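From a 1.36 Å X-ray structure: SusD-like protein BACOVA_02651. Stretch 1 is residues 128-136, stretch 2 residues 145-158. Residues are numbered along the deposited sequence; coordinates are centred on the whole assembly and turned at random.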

# COMPACT_ATOMS: atom_id res chain seq x y z
N TRP A 128 7.26 8.05 9.65
CA TRP A 128 7.97 8.79 10.70
C TRP A 128 9.30 9.40 10.25
O TRP A 128 9.73 10.41 10.81
N GLY A 129 9.95 8.79 9.25
CA GLY A 129 11.29 9.21 8.84
C GLY A 129 12.32 8.47 9.66
O GLY A 129 12.44 7.26 9.51
N PRO A 130 13.05 9.15 10.56
CA PRO A 130 13.96 8.43 11.44
C PRO A 130 13.22 7.40 12.27
O PRO A 130 12.12 7.66 12.78
N VAL A 131 13.81 6.22 12.41
CA VAL A 131 13.28 5.17 13.29
C VAL A 131 14.46 4.42 13.89
O VAL A 131 15.61 4.67 13.51
N ILE A 132 14.20 3.52 14.85
CA ILE A 132 15.27 2.77 15.50
C ILE A 132 15.58 1.51 14.68
O ILE A 132 14.70 0.67 14.49
N LEU A 133 16.81 1.40 14.20
CA LEU A 133 17.27 0.21 13.48
C LEU A 133 17.72 -0.86 14.45
O LEU A 133 18.48 -0.58 15.39
N ILE A 134 17.20 -2.07 14.26
CA ILE A 134 17.41 -3.18 15.20
C ILE A 134 17.70 -4.47 14.46
O ILE A 134 16.87 -4.94 13.67
N GLU A 135 18.87 -5.05 14.73
CA GLU A 135 19.20 -6.39 14.24
C GLU A 135 19.25 -7.43 15.37
O GLU A 135 19.19 -8.62 15.09
N ASP A 136 19.39 -6.96 16.61
CA ASP A 136 19.54 -7.85 17.78
C ASP A 136 18.40 -7.56 18.75
O ASP A 136 18.43 -6.56 19.47
N VAL A 145 15.57 1.96 25.92
CA VAL A 145 15.81 3.39 25.70
C VAL A 145 16.98 3.56 24.73
O VAL A 145 18.14 3.63 25.14
N ARG A 146 16.64 3.58 23.44
CA ARG A 146 17.61 3.58 22.35
C ARG A 146 17.31 4.72 21.39
O ARG A 146 16.14 5.05 21.19
N PRO A 147 18.35 5.30 20.77
CA PRO A 147 18.11 6.45 19.91
C PRO A 147 17.58 6.08 18.53
O PRO A 147 17.77 4.96 18.04
N LEU A 148 16.92 7.06 17.92
CA LEU A 148 16.57 7.00 16.52
C LEU A 148 17.82 7.01 15.66
O LEU A 148 18.85 7.56 16.05
N ASN A 149 17.72 6.41 14.47
CA ASN A 149 18.76 6.53 13.46
C ASN A 149 18.31 7.40 12.30
O ASN A 149 17.11 7.58 12.08
N ARG A 150 19.27 7.95 11.56
CA ARG A 150 18.95 8.95 10.54
C ARG A 150 18.27 8.34 9.33
O ARG A 150 18.43 7.16 9.06
N GLU A 151 17.49 9.14 8.61
CA GLU A 151 16.86 8.69 7.39
C GLU A 151 17.87 8.01 6.44
O GLU A 151 17.55 6.97 5.86
N GLU A 152 19.07 8.56 6.27
CA GLU A 152 20.04 7.93 5.38
C GLU A 152 20.47 6.55 5.87
O GLU A 152 20.68 5.66 5.05
N ASP A 153 20.60 6.38 7.19
CA ASP A 153 20.93 5.08 7.76
C ASP A 153 19.83 4.07 7.44
O ASP A 153 20.12 2.91 7.13
N VAL A 154 18.58 4.50 7.57
CA VAL A 154 17.42 3.64 7.36
C VAL A 154 17.43 3.17 5.90
O VAL A 154 17.29 1.98 5.63
N PHE A 155 17.67 4.10 4.97
CA PHE A 155 17.79 3.71 3.57
C PHE A 155 18.88 2.65 3.36
O PHE A 155 18.66 1.67 2.66
N GLN A 156 20.06 2.86 3.93
CA GLN A 156 21.14 1.91 3.72
C GLN A 156 20.81 0.54 4.32
O GLN A 156 21.13 -0.49 3.74
N PHE A 157 20.14 0.52 5.48
CA PHE A 157 19.77 -0.72 6.15
C PHE A 157 18.79 -1.50 5.26
O PHE A 157 18.92 -2.71 5.08
N ILE A 158 17.81 -0.80 4.71
CA ILE A 158 16.85 -1.39 3.79
C ILE A 158 17.55 -1.97 2.55
O ILE A 158 17.31 -3.11 2.16

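Stretch 2 approaches stretch 1 first as an extended segment and then through the opening turns of a helix, and the contact buries 735 Å² summed over both sides. At Arg146 the CA-to-CB bond points toward stretch 1, but the side chain (chi1 m, chi2 m) leads away, and Ile132 CD1 lies 3.7 Å from the backbone Arg146 O. The CB of Pro147 points away, so this residue offers its carbonyl instead, with Pro147 O 3.6 Å from Ile132 CG1.

Leu148 (m, t) starts sideways and bends inward. Its CD2 lies 3.6 Å from Val131 CA and 4.3 Å from CG1 of Ile132 (m, t), while Leu148 CB meets Pro130 CB at 4.2 Å.

Asn149 supplies both hydrogen bonds across the contact. Its backbone Asn149 N donates to Val131 O (2.9 Å), and its side chain, chi1 m, carries OD1 to accept from Leu133 N (3.0 Å). One residue thereby satisfies backbone groups two positions apart; Asn149 ND2 is bonded elsewhere in the structure.

Arg150, the N-cap residue, turns away from stretch 1. Its NE forms a salt bridge with Asp153 OD2 (3.0 Å), and the same oxygen accepts from Arg150 N (3.0 Å), tying the side chain of Asp153 to the helix start.

Glu151 (m, t) brings OE2 to 3.5 Å from Pro130 CD and 3.7 Å from Gly129 CA. A CB on Gly129 would clash with that oxygen.

Deeper in the helix, Val154 (t) points toward stretch 1, its CG2 3.9 Å from Val131 CG2 and 4.1 Å from Leu133 CD2. One turn later Phe157 (t) receives Leu133 (m, t) over one ring face: Leu133 CD2 is 3.7 Å from Phe157 CG, in a CH-pi contact. Glu135 CG reaches the ring edge, 3.5 Å from Phe157 CE2.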

# COMPACT_ATOMS: atom_id res chain seq x y z
CB TRP A 128 8.24 7.89 11.91
CG TRP A 128 6.99 7.51 12.63
CD1 TRP A 128 6.27 8.30 13.48
CD2 TRP A 128 6.28 6.26 12.55
NE1 TRP A 128 5.15 7.63 13.93
CE2 TRP A 128 5.14 6.37 13.38
CE3 TRP A 128 6.49 5.07 11.85
CZ2 TRP A 128 4.21 5.35 13.51
CZ3 TRP A 128 5.57 4.05 12.00
CH2 TRP A 128 4.45 4.19 12.83
CB PRO A 130 14.53 9.55 12.34
CG PRO A 130 14.36 10.81 11.55
CD PRO A 130 13.08 10.61 10.80
CB VAL A 131 12.32 4.19 12.55
CG1 VAL A 131 11.01 4.89 12.18
CG2 VAL A 131 12.98 3.60 11.32
CB ILE A 132 14.84 2.36 16.92
CG1 ILE A 132 14.48 3.60 17.73
CG2 ILE A 132 15.94 1.57 17.60
CD1 ILE A 132 13.74 3.31 19.03
CB LEU A 133 18.42 0.60 12.54
CG LEU A 133 18.01 1.57 11.41
CD1 LEU A 133 19.26 2.01 10.67
CD2 LEU A 133 17.02 0.91 10.46
CB ILE A 134 16.14 -3.49 16.04
CG1 ILE A 134 15.61 -2.24 16.72
CG2 ILE A 134 16.45 -4.59 17.08
CD1 ILE A 134 14.23 -2.43 17.29
CB GLU A 135 20.55 -6.41 13.53
CG GLU A 135 20.62 -5.60 12.27
CD GLU A 135 22.01 -5.61 11.67
OE1 GLU A 135 22.41 -6.65 11.10
OE2 GLU A 135 22.70 -4.58 11.79
CB ASP A 136 20.89 -7.59 18.46
CG ASP A 136 21.18 -8.55 19.60
OD1 ASP A 136 20.26 -9.27 20.03
OD2 ASP A 136 22.34 -8.59 20.06
CB VAL A 145 16.03 4.14 27.01
CG1 VAL A 145 16.23 5.64 26.75
CG2 VAL A 145 14.83 3.91 27.94
CB ARG A 146 17.51 2.26 21.58
CG ARG A 146 17.75 1.01 22.42
CD ARG A 146 19.21 0.86 22.78
NE ARG A 146 19.46 -0.35 23.57
CZ ARG A 146 20.63 -0.96 23.65
NH1 ARG A 146 21.68 -0.50 22.97
NH2 ARG A 146 20.76 -2.05 24.40
CB PRO A 147 19.50 7.07 19.77
CG PRO A 147 20.44 5.94 19.96
CD PRO A 147 19.79 5.04 20.95
CB LEU A 148 15.75 8.23 16.17
CG LEU A 148 14.37 8.35 16.83
CD1 LEU A 148 13.89 9.80 16.78
CD2 LEU A 148 13.41 7.45 16.11
CB ASN A 149 19.15 5.13 12.98
CG ASN A 149 19.71 4.28 14.10
OD1 ASN A 149 19.14 3.25 14.49
ND2 ASN A 149 20.84 4.72 14.66
CB ARG A 150 20.23 9.66 10.07
CG ARG A 150 21.03 10.30 11.20
CD ARG A 150 22.41 10.72 10.70
NE ARG A 150 23.15 9.54 10.26
CZ ARG A 150 24.42 9.53 9.89
NH1 ARG A 150 25.14 10.64 9.91
NH2 ARG A 150 24.98 8.38 9.52
CB GLU A 151 16.13 9.87 6.72
CG GLU A 151 14.92 10.34 7.53
CD GLU A 151 14.21 11.57 6.97
OE1 GLU A 151 14.54 12.03 5.85
OE2 GLU A 151 13.31 12.09 7.65
CB GLU A 152 21.28 8.82 5.12
CG GLU A 152 21.02 10.00 4.17
CD GLU A 152 20.53 9.56 2.80
OE1 GLU A 152 21.19 8.68 2.20
OE2 GLU A 152 19.47 10.08 2.33
CB ASP A 153 21.05 5.13 9.29
CG ASP A 153 22.20 5.98 9.79
OD1 ASP A 153 23.36 5.75 9.41
OD2 ASP A 153 21.93 6.84 10.66
CB VAL A 154 16.10 4.31 7.76
CG1 VAL A 154 14.92 3.38 7.52
CG2 VAL A 154 16.13 4.70 9.24
CB PHE A 155 18.13 4.91 2.68
CG PHE A 155 16.93 5.62 2.09
CD1 PHE A 155 16.12 4.99 1.15
CD2 PHE A 155 16.67 6.94 2.39
CE1 PHE A 155 15.05 5.65 0.57
CE2 PHE A 155 15.61 7.60 1.82
CZ PHE A 155 14.80 6.96 0.91
CB GLN A 156 22.45 2.46 4.29
CG GLN A 156 23.65 1.58 4.01
CD GLN A 156 24.01 1.58 2.55
OE1 GLN A 156 24.21 2.63 1.95
NE2 GLN A 156 24.06 0.40 1.95
CB PHE A 157 19.16 -0.35 7.51
CG PHE A 157 18.90 -1.51 8.41
CD1 PHE A 157 17.74 -2.26 8.30
CD2 PHE A 157 19.80 -1.83 9.41
CE1 PHE A 157 17.49 -3.32 9.15
CE2 PHE A 157 19.57 -2.89 10.26
CZ PHE A 157 18.41 -3.64 10.14
CB ILE A 158 15.82 -0.33 3.35
CG1 ILE A 158 14.88 0.06 4.51
CG2 ILE A 158 14.99 -0.80 2.18
CD1 ILE A 158 14.17 1.39 4.31